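Local coordinates for protein 1H-3-hydroxy-4-oxoquinoline 2,4-dioxygenase (Pseudomonas putida, PDB 3IBT) that catalyses the cofactor-independent, ring-cleaving dioxygenation of 3-hydroxy-1H-quinolin-4-one to N-formylanthranilate and carbon monoxide, using an alpha/beta-hydrolase fold, at residues 24-29 against 35-40; 94-99 against 183-188; 210-215 against 222-227. All coordinates share one frame; numbering follows the deposited sequence.

Contact 1: 24-29 against 35-40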
loop_
_atom_site.group_PDB
_atom_site.type_symbol
_atom_site.label_atom_id
_atom_site.label_comp_id
_atom_site.label_asym_id
_atom_site.label_seq_id
_atom_site.Cartn_x
_atom_site.Cartn_y
_atom_site.Cartn_z
ATOM N N LEU A 24 1.885 -2.489 -14.535
ATOM C CA LEU A 24 2.244 -2.610 -13.137
ATOM C C LEU A 24 1.648 -1.435 -12.411
ATOM O O LEU A 24 1.950 -0.292 -12.746
ATOM C CB LEU A 24 3.756 -2.531 -12.996
ATOM C CG LEU A 24 4.413 -3.301 -11.850
ATOM C CD1 LEU A 24 5.913 -3.015 -11.827
ATOM C CD2 LEU A 24 3.816 -2.932 -10.539
ATOM N N PHE A 25 0.802 -1.700 -11.426
ATOM C CA PHE A 25 0.178 -0.627 -10.663
ATOM C C PHE A 25 0.957 -0.349 -9.390
ATOM O O PHE A 25 1.303 -1.299 -8.628
ATOM C CB PHE A 25 -1.247 -1.009 -10.270
ATOM C CG PHE A 25 -2.265 -0.747 -11.326
ATOM C CD1 PHE A 25 -2.637 -1.752 -12.200
ATOM C CD2 PHE A 25 -2.873 0.503 -11.424
ATOM C CE1 PHE A 25 -3.618 -1.520 -13.206
ATOM C CE2 PHE A 25 -3.856 0.776 -12.429
ATOM C CZ PHE A 25 -4.235 -0.238 -13.322
ATOM N N LEU A 26 1.227 0.934 -9.138
ATOM C CA LEU A 26 1.822 1.313 -7.863
ATOM C C LEU A 26 0.803 1.981 -6.945
ATOM O O LEU A 26 0.486 3.153 -7.154
ATOM C CB LEU A 26 3.062 2.186 -8.084
ATOM C CG LEU A 26 4.362 1.554 -8.597
ATOM C CD1 LEU A 26 5.542 2.424 -8.180
ATOM C CD2 LEU A 26 4.584 0.128 -8.092
ATOM N N LEU A 27 0.315 1.243 -5.933
ATOM C CA LEU A 27 -0.817 1.666 -5.050
ATOM C C LEU A 27 -0.401 2.032 -3.639
ATOM O O LEU A 27 0.152 1.196 -2.916
ATOM C CB LEU A 27 -1.853 0.544 -4.912
ATOM C CG LEU A 27 -2.406 -0.135 -6.162
ATOM C CD1 LEU A 27 -3.113 -1.487 -5.822
ATOM C CD2 LEU A 27 -3.308 0.835 -6.906
ATOM N N SER A 28 -0.720 3.245 -3.211
ATOM C CA SER A 28 -0.278 3.715 -1.883
ATOM C C SER A 28 -1.085 3.235 -0.604
ATOM O O SER A 28 -2.032 2.450 -0.686
ATOM C CB SER A 28 -0.231 5.238 -1.904
ATOM O OG SER A 28 -1.474 5.717 -1.462
ATOM N N GLY A 29 -0.706 3.722 0.575
ATOM C CA GLY A 29 -1.547 3.554 1.744
ATOM C C GLY A 29 -2.552 4.683 1.812
ATOM O O GLY A 29 -2.639 5.505 0.876
ATOM N N ARG A 35 3.011 10.391 -5.174
ATOM C CA ARG A 35 4.317 10.921 -4.758
ATOM C C ARG A 35 5.060 9.960 -3.789
ATOM O O ARG A 35 6.250 10.069 -3.542
ATOM C CB ARG A 35 4.147 12.335 -4.172
ATOM C CG ARG A 35 3.513 13.313 -5.157
ATOM C CD ARG A 35 3.064 14.660 -4.528
ATOM N NE ARG A 35 1.982 14.502 -3.542
ATOM C CZ ARG A 35 1.650 15.390 -2.596
ATOM N NH1 ARG A 35 2.333 16.518 -2.475
ATOM N NH2 ARG A 35 0.649 15.142 -1.749
ATOM N N LEU A 36 4.361 9.003 -3.217
ATOM C CA LEU A 36 5.086 7.996 -2.461
ATOM C C LEU A 36 6.044 7.283 -3.422
ATOM O O LEU A 36 7.094 6.792 -3.019
ATOM C CB LEU A 36 4.138 7.004 -1.792
ATOM C CG LEU A 36 4.780 5.926 -0.881
ATOM C CD1 LEU A 36 5.569 6.544 0.290
ATOM C CD2 LEU A 36 3.764 4.939 -0.334
ATOM N N PHE A 37 5.693 7.241 -4.697
ATOM C CA PHE A 37 6.434 6.424 -5.617
ATOM C C PHE A 37 7.421 7.229 -6.426
ATOM O O PHE A 37 7.935 6.746 -7.415
ATOM C CB PHE A 37 5.495 5.627 -6.539
ATOM C CG PHE A 37 4.591 4.669 -5.801
ATOM C CD1 PHE A 37 3.221 4.947 -5.660
ATOM C CD2 PHE A 37 5.102 3.508 -5.222
ATOM C CE1 PHE A 37 2.361 4.085 -4.973
ATOM C CE2 PHE A 37 4.255 2.635 -4.503
ATOM C CZ PHE A 37 2.879 2.925 -4.389
ATOM N N LYS A 38 7.721 8.435 -5.973
ATOM C CA LYS A 38 8.365 9.381 -6.850
ATOM C C LYS A 38 9.733 8.888 -7.245
ATOM O O LYS A 38 10.167 9.144 -8.393
ATOM C CB LYS A 38 8.440 10.787 -6.239
ATOM C CG LYS A 38 9.372 10.928 -5.042
ATOM C CD LYS A 38 9.437 12.394 -4.630
ATOM C CE LYS A 38 10.718 12.667 -3.837
ATOM N NZ LYS A 38 10.579 13.614 -2.671
ATOM N N ASN A 39 10.392 8.172 -6.309
ATOM C CA ASN A 39 11.756 7.656 -6.544
ATOM C C ASN A 39 11.713 6.340 -7.262
ATOM O O ASN A 39 12.508 6.110 -8.148
ATOM C CB ASN A 39 12.578 7.522 -5.266
ATOM C CG ASN A 39 12.877 8.862 -4.611
ATOM O OD1 ASN A 39 12.902 9.925 -5.272
ATOM N ND2 ASN A 39 13.102 8.824 -3.284
ATOM N N LEU A 40 10.745 5.505 -6.924
ATOM C CA LEU A 40 10.679 4.141 -7.455
ATOM C C LEU A 40 10.139 4.036 -8.896
ATOM O O LEU A 40 10.602 3.227 -9.706
ATOM C CB LEU A 40 9.890 3.275 -6.473
ATOM C CG LEU A 40 9.292 1.989 -6.957
ATOM C CD1 LEU A 40 10.406 1.070 -7.403
ATOM C CD2 LEU A 40 8.536 1.459 -5.829
#
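Leu36 meets Ser28 at the Ser28 end of the contact, its CD2 methyl 4.3 Å from Ser28 CB, and the same leucine also lies against Thr94 of the neighbouring strand. The next residue, Phe37, does most of the work. With CG anti to its own carbonyl carbon (chi1 -62°), the ring swings in over the strand and takes Leu26 on one face: Leu26 CB stands 3.5 Å from the centroid of the Phe37 ring, only 3° off the normal, a CH-pi contact almost over its centre. The far rim of the ring follows the backbone instead, with Ser28 N at the edge near its plane, 3.6 Å from Phe37 CE1. A flat ring suits this place because it can cover a leucine and still fit alongside a main chain. Leu40 closes the other end, its CD2 3.9 Å from Leu26 CD1, and continues onto Val254 and Ala255 of helix 251-261.

Strand 23-27 is a central strand of the alpha/beta-hydrolase sheet. The loop after it carries Trp30, Cys31 and Gln32, which probably bind substrate, and then folds back on the strand through Leu36, Phe37 and Leu40. Ser28, whose OG bonds to Gly29 O in the carbonyl plane, 2.6 Å away, lies beside Gln32 of that probable site. The contact itself is almost wholly apolar, so the return of the loop rests on buried hydrocarbon.

Contact 2: 94-99 against 183-188; sequences TSHGCW and REIEAN
Ile185 and Asn188, one helical turn apart on helix 175-192, each lay aliphatic carbon over an aromatic ring of the segment 94-99. These two CH-pi contacts carry the interface. Ile185 CG2 is 3.7 Å from the centroid of the His96 imidazole, nearly straight above its centre, while the other branch, CG1 and CD1, lies over the CG-CD2 rim of the same face of His96. The two side chains meet at about a right angle, and a branched isoleucine suits the site because its fork covers the length of one ring face. In the second contact Asn188 CB sits 3.4 Å from the centroid of the six-membered ring of Trp99, 9° off the normal. With Asn188 CG anti to its carbonyl carbon (chi1 -60°), the amide runs back over the five-membered part of the indole, its plane turned 23° from the ring, and ND2 lies 3.9 Å from Trp99 CG. The indole of Trp99 also meets the rings of Trp121 and Tyr189 edge-to-face.

The segment 94-99 is the tight turn between strand 89-94 and helix 97-107 that in hydrolases of this fold is the nucleophile elbow; here Thr94 and Ser95 probably bind substrate. A type II' turn from Thr94 to Gly97 gives Ser95 its positive phi, and this serine touches His244, the probable proton donor and acceptor. Helix 175-192 belongs to the helices inserted between strands 115-119 and 207-212, which form a cap over this turn.

Polar bonding plays a small part and lies within the segment 94-99. Trp99 NE1 gives a weak hydrogen bond to His96 ND1 at 3.4 Å, which may help to set the two rings relative to each other.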
loop_
_atom_site.group_PDB
_atom_site.type_symbol
_atom_site.label_atom_id
_atom_site.label_comp_id
_atom_site.label_asym_id
_atom_site.label_seq_id
_atom_site.Cartn_x
_atom_site.Cartn_y
_atom_site.Cartn_z
ATOM N N THR A 94 1.293 -0.515 -0.857
ATOM C CA THR A 94 1.961 -0.079 0.352
ATOM C C THR A 94 1.073 -0.195 1.583
ATOM O O THR A 94 -0.132 0.132 1.542
ATOM C CB THR A 94 2.418 1.364 0.181
ATOM O OG1 THR A 94 3.789 1.344 -0.213
ATOM C CG2 THR A 94 2.249 2.223 1.505
ATOM N N SER A 95 1.663 -0.682 2.677
ATOM C CA SER A 95 1.021 -0.536 3.967
ATOM C C SER A 95 -0.428 -1.070 3.912
ATOM O O SER A 95 -0.631 -2.226 3.551
ATOM C CB SER A 95 1.058 0.945 4.371
ATOM O OG SER A 95 0.575 1.103 5.691
ATOM N N HIS A 96 -1.418 -0.240 4.247
ATOM C CA HIS A 96 -2.798 -0.731 4.327
ATOM C C HIS A 96 -3.515 -0.700 2.984
ATOM O O HIS A 96 -4.669 -1.150 2.870
ATOM C CB HIS A 96 -3.559 -0.123 5.500
ATOM C CG HIS A 96 -2.812 -0.262 6.780
ATOM N ND1 HIS A 96 -2.688 -1.474 7.439
ATOM C CD2 HIS A 96 -2.064 0.624 7.482
ATOM C CE1 HIS A 96 -1.938 -1.316 8.519
ATOM N NE2 HIS A 96 -1.550 -0.053 8.575
ATOM N N GLY A 97 -2.794 -0.218 1.966
ATOM C CA GLY A 97 -3.194 -0.401 0.571
ATOM C C GLY A 97 -3.249 -1.888 0.238
ATOM O O GLY A 97 -3.970 -2.301 -0.653
ATOM N N CYS A 98 -2.506 -2.703 0.968
ATOM C CA CYS A 98 -2.469 -4.120 0.717
ATOM C C CYS A 98 -3.793 -4.858 0.893
ATOM O O CYS A 98 -4.139 -5.715 0.051
ATOM C CB CYS A 98 -1.411 -4.727 1.608
ATOM S SG CYS A 98 0.197 -3.854 1.380
ATOM N N TRP A 99 -4.520 -4.557 1.978
ATOM C CA TRP A 99 -5.907 -4.996 2.113
ATOM C C TRP A 99 -6.657 -4.849 0.759
ATOM O O TRP A 99 -7.357 -5.779 0.348
ATOM C CB TRP A 99 -6.676 -4.189 3.183
ATOM C CG TRP A 99 -6.130 -4.241 4.529
ATOM C CD1 TRP A 99 -5.406 -3.265 5.164
ATOM C CD2 TRP A 99 -6.247 -5.334 5.447
ATOM N NE1 TRP A 99 -5.044 -3.703 6.417
ATOM C CE2 TRP A 99 -5.534 -4.970 6.615
ATOM C CE3 TRP A 99 -6.842 -6.608 5.377
ATOM C CZ2 TRP A 99 -5.421 -5.820 7.720
ATOM C CZ3 TRP A 99 -6.726 -7.467 6.493
ATOM C CH2 TRP A 99 -6.020 -7.063 7.645
ATOM N N ARG A 183 -10.542 4.053 11.105
ATOM C CA ARG A 183 -11.715 3.216 11.203
ATOM C C ARG A 183 -11.526 2.028 10.289
ATOM O O ARG A 183 -11.837 0.877 10.636
ATOM C CB ARG A 183 -12.938 3.945 10.701
ATOM C CG ARG A 183 -13.461 5.078 11.511
ATOM C CD ARG A 183 -14.857 5.286 11.012
ATOM N NE ARG A 183 -14.963 4.780 9.629
ATOM C CZ ARG A 183 -15.212 5.558 8.566
ATOM N NH1 ARG A 183 -15.397 6.901 8.710
ATOM N NH2 ARG A 183 -15.292 4.989 7.356
ATOM N N GLU A 184 -11.015 2.309 9.105
ATOM C CA GLU A 184 -10.965 1.273 8.116
ATOM C C GLU A 184 -9.927 0.244 8.377
ATOM O O GLU A 184 -10.218 -0.940 8.258
ATOM C CB GLU A 184 -10.818 1.848 6.726
ATOM C CG GLU A 184 -12.080 2.549 6.330
ATOM C CD GLU A 184 -13.287 1.667 6.531
ATOM O OE1 GLU A 184 -13.215 0.456 6.200
ATOM O OE2 GLU A 184 -14.303 2.188 7.029
ATOM N N ILE A 185 -8.727 0.693 8.732
ATOM C CA ILE A 185 -7.634 -0.219 9.015
ATOM C C ILE A 185 -8.042 -1.076 10.208
ATOM O O ILE A 185 -7.935 -2.336 10.188
ATOM C CB ILE A 185 -6.321 0.549 9.332
ATOM C CG1 ILE A 185 -5.824 1.360 8.120
ATOM C CG2 ILE A 185 -5.226 -0.429 9.838
ATOM C CD1 ILE A 185 -4.721 2.374 8.434
ATOM N N GLU A 186 -8.543 -0.361 11.224
ATOM C CA GLU A 186 -9.073 -0.976 12.416
ATOM C C GLU A 186 -10.081 -2.011 11.987
ATOM O O GLU A 186 -9.898 -3.174 12.270
ATOM C CB GLU A 186 -9.708 0.045 13.357
ATOM C CG GLU A 186 -9.431 -0.241 14.844
ATOM C CD GLU A 186 -10.210 0.659 15.839
ATOM O OE1 GLU A 186 -11.149 1.404 15.436
ATOM O OE2 GLU A 186 -9.891 0.588 17.058
ATOM N N ALA A 187 -11.122 -1.615 11.270
ATOM C CA ALA A 187 -12.109 -2.602 10.786
ATOM C C ALA A 187 -11.487 -3.921 10.187
ATOM O O ALA A 187 -11.904 -5.050 10.557
ATOM C CB ALA A 187 -13.056 -1.956 9.812
ATOM N N ASN A 188 -10.484 -3.785 9.310
ATOM C CA ASN A 188 -9.921 -4.938 8.615
ATOM C C ASN A 188 -9.230 -5.898 9.577
ATOM O O ASN A 188 -9.393 -7.119 9.493
ATOM C CB ASN A 188 -8.944 -4.493 7.538
ATOM C CG ASN A 188 -9.581 -3.624 6.486
ATOM O OD1 ASN A 188 -10.550 -4.021 5.866
ATOM N ND2 ASN A 188 -9.044 -2.433 6.287
#

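Contact 3: 210-215 against 222-227; sequences HIYSQP and QLQLEF. Unlike the reference sequence in segment 222-227: Glu226 (reference Asp).
The carboxamide of Gln224 is set between two rings of the strand, its nitrogen at the edge of the His210 imidazole and its oxygen over a face of the Tyr212 phenol. Both ring planes are inclined to the amide by a little over 40°. Gln224 OE1 packs above the Tyr212 ring, displaced toward the rim at CE2 and CZ, while His210 O lies at that ring's edge. One face of the imidazole, in turn, is covered by Tyr212 CB.

The segments belong to a right-handed beta-alpha-beta unit, strand 207-212, helix 218-230 and strand 234-238, at one end of the alpha/beta-hydrolase sheet. Glutamine suits its place on the helix: its chain, extended beyond CG, is long enough to bridge from helix to sheet, and its amide can hydrogen-bond the buried imidazole. CG lies beside the backbone N (chi1 -68°), which sends the amide toward the strand.

The hydrogen bond across the contact, as modelled, runs from Gln224 NE2 to His210 ND1, 2.7 Å long. The donor lies practically in the imidazole plane, but the bond is bent, with an N-H...N angle of 136°, and ND1 is tilted out of the amide plane. His210 NE2 accepts from the backbone N-H of Trp121, which would leave the ring proton on ND1; the modelled direction is therefore tentative, and the amide could be turned the other way round. Just past the strand end lies Asp120, the carboxylate that probably raises the basicity of His244: its OD1 takes hydrogen bonds from two consecutive backbone N atoms, those of Ser213 and Gln214.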
loop_
_atom_site.group_PDB
_atom_site.type_symbol
_atom_site.label_atom_id
_atom_site.label_comp_id
_atom_site.label_asym_id
_atom_site.label_seq_id
_atom_site.Cartn_x
_atom_site.Cartn_y
_atom_site.Cartn_z
ATOM N N HIS A 210 6.415 -9.966 0.164
ATOM C CA HIS A 210 6.394 -8.859 1.125
ATOM C C HIS A 210 7.760 -8.209 1.271
ATOM O O HIS A 210 8.683 -8.814 1.853
ATOM C CB HIS A 210 5.945 -9.349 2.515
ATOM C CG HIS A 210 5.697 -8.229 3.488
ATOM N ND1 HIS A 210 6.020 -8.313 4.823
ATOM C CD2 HIS A 210 5.175 -6.984 3.304
ATOM C CE1 HIS A 210 5.685 -7.182 5.430
ATOM N NE2 HIS A 210 5.174 -6.355 4.527
ATOM N N ILE A 211 7.872 -6.986 0.757
ATOM C CA ILE A 211 9.052 -6.121 0.937
ATOM C C ILE A 211 8.833 -5.213 2.140
ATOM O O ILE A 211 7.758 -4.693 2.328
ATOM C CB ILE A 211 9.286 -5.245 -0.305
ATOM C CG1 ILE A 211 9.561 -6.116 -1.541
ATOM C CG2 ILE A 211 10.470 -4.343 -0.108
ATOM C CD1 ILE A 211 9.322 -5.385 -2.877
ATOM N N TYR A 212 9.821 -5.009 2.978
ATOM C CA TYR A 212 9.547 -4.342 4.247
ATOM C C TYR A 212 10.816 -4.090 5.033
ATOM O O TYR A 212 11.775 -4.921 5.007
ATOM C CB TYR A 212 8.631 -5.216 5.078
ATOM C CG TYR A 212 9.387 -6.332 5.749
ATOM C CD1 TYR A 212 9.861 -6.191 7.042
ATOM C CD2 TYR A 212 9.670 -7.514 5.077
ATOM C CE1 TYR A 212 10.597 -7.211 7.660
ATOM C CE2 TYR A 212 10.386 -8.551 5.703
ATOM C CZ TYR A 212 10.855 -8.380 6.992
ATOM O OH TYR A 212 11.577 -9.359 7.625
ATOM N N SER A 213 10.843 -2.955 5.729
ATOM C CA SER A 213 11.949 -2.642 6.644
ATOM C C SER A 213 11.498 -2.608 8.104
ATOM O O SER A 213 12.222 -2.981 9.019
ATOM C CB SER A 213 12.557 -1.308 6.267
ATOM O OG SER A 213 12.820 -1.261 4.868
ATOM N N GLN A 214 10.264 -2.181 8.303
ATOM C CA GLN A 214 9.695 -1.958 9.633
ATOM C C GLN A 214 8.562 -2.968 9.922
ATOM O O GLN A 214 7.937 -3.500 8.982
ATOM C CB GLN A 214 9.160 -0.518 9.674
ATOM C CG GLN A 214 9.530 0.088 10.951
ATOM C CD GLN A 214 9.035 1.484 11.110
ATOM O OE1 GLN A 214 9.763 2.431 10.812
ATOM N NE2 GLN A 214 7.811 1.633 11.654
ATOM N N PRO A 215 8.248 -3.245 11.184
ATOM C CA PRO A 215 8.766 -2.856 12.454
ATOM C C PRO A 215 10.170 -3.446 12.706
ATOM O O PRO A 215 10.536 -4.517 12.172
ATOM C CB PRO A 215 7.733 -3.414 13.416
ATOM C CG PRO A 215 7.052 -4.469 12.665
ATOM C CD PRO A 215 7.080 -4.129 11.302
ATOM N N GLN A 222 11.990 -12.833 12.022
ATOM C CA GLN A 222 11.980 -14.272 12.198
ATOM C C GLN A 222 10.591 -14.894 11.938
ATOM O O GLN A 222 10.468 -15.996 11.378
ATOM C CB GLN A 222 12.416 -14.571 13.615
ATOM C CG GLN A 222 12.813 -15.979 13.870
ATOM C CD GLN A 222 13.726 -16.535 12.816
ATOM O OE1 GLN A 222 13.387 -17.517 12.182
ATOM N NE2 GLN A 222 14.900 -15.931 12.635
ATOM N N LEU A 223 9.548 -14.206 12.367
ATOM C CA LEU A 223 8.192 -14.663 12.114
ATOM C C LEU A 223 7.948 -14.870 10.614
ATOM O O LEU A 223 7.192 -15.753 10.236
ATOM C CB LEU A 223 7.179 -13.640 12.637
ATOM C CG LEU A 223 5.711 -13.943 12.333
ATOM C CD1 LEU A 223 5.098 -14.738 13.485
ATOM C CD2 LEU A 223 4.832 -12.698 11.952
ATOM N N GLN A 224 8.569 -14.072 9.753
ATOM C CA GLN A 224 8.216 -14.218 8.348
ATOM C C GLN A 224 9.019 -15.349 7.764
ATOM O O GLN A 224 8.494 -16.177 7.005
ATOM C CB GLN A 224 8.360 -12.929 7.537
ATOM C CG GLN A 224 7.336 -11.865 7.934
ATOM C CD GLN A 224 7.494 -10.574 7.111
ATOM O OE1 GLN A 224 8.096 -9.608 7.566
ATOM N NE2 GLN A 224 6.974 -10.577 5.876
ATOM N N LEU A 225 10.285 -15.391 8.127
ATOM C CA LEU A 225 11.152 -16.461 7.663
ATOM C C LEU A 225 10.491 -17.772 7.937
ATOM O O LEU A 225 10.518 -18.682 7.099
ATOM C CB LEU A 225 12.489 -16.378 8.346
ATOM C CG LEU A 225 13.589 -15.775 7.467
ATOM C CD1 LEU A 225 13.089 -14.724 6.408
ATOM C CD2 LEU A 225 14.614 -15.172 8.405
ATOM N N GLU A 226 9.801 -17.803 9.077
ATOM C CA GLU A 226 9.082 -18.991 9.533
ATOM C C GLU A 226 7.748 -19.239 8.862
ATOM O O GLU A 226 7.456 -20.368 8.511
ATOM C CB GLU A 226 8.937 -19.000 11.051
ATOM C CG GLU A 226 10.224 -19.397 11.777
ATOM C CD GLU A 226 10.055 -19.187 13.255
ATOM O OE1 GLU A 226 9.120 -18.429 13.609
ATOM O OE2 GLU A 226 10.810 -19.791 14.078
ATOM N N PHE A 227 6.948 -18.193 8.654
ATOM C CA PHE A 227 5.736 -18.371 7.897
ATOM C C PHE A 227 6.051 -18.936 6.546
ATOM O O PHE A 227 5.409 -19.886 6.077
ATOM C CB PHE A 227 5.028 -17.076 7.703
ATOM C CG PHE A 227 3.639 -17.257 7.219
ATOM C CD1 PHE A 227 3.273 -16.849 5.920
ATOM C CD2 PHE A 227 2.685 -17.875 8.036
ATOM C CE1 PHE A 227 1.964 -17.042 5.463
ATOM C CE2 PHE A 227 1.358 -18.075 7.592
ATOM C CZ PHE A 227 1.004 -17.660 6.312
#

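All three contacts are buried, but contacts 1 and 2 lie near the middle of the chain, whereas the centre of contact 3 lies about 16 Å from the centre of the chain, toward the strand 234-238 end of the sheet. Contacts 1 and 2 meet directly through neighbouring parallel strands: Leu27 O and Thr94 N are 2.9 Å apart, probably hydrogen-bonded, and Gly29 packs on Thr94. Contact 3 touches neither, yet shares the sheet with contact 1. Their chemistry follows their place. A loop folded on its own strand uses hydrocarbon and ring; the elbow under the cap lays aliphatic carbon on imidazole and indole; the outlying helix of contact 3 reaches its strand through a single amide.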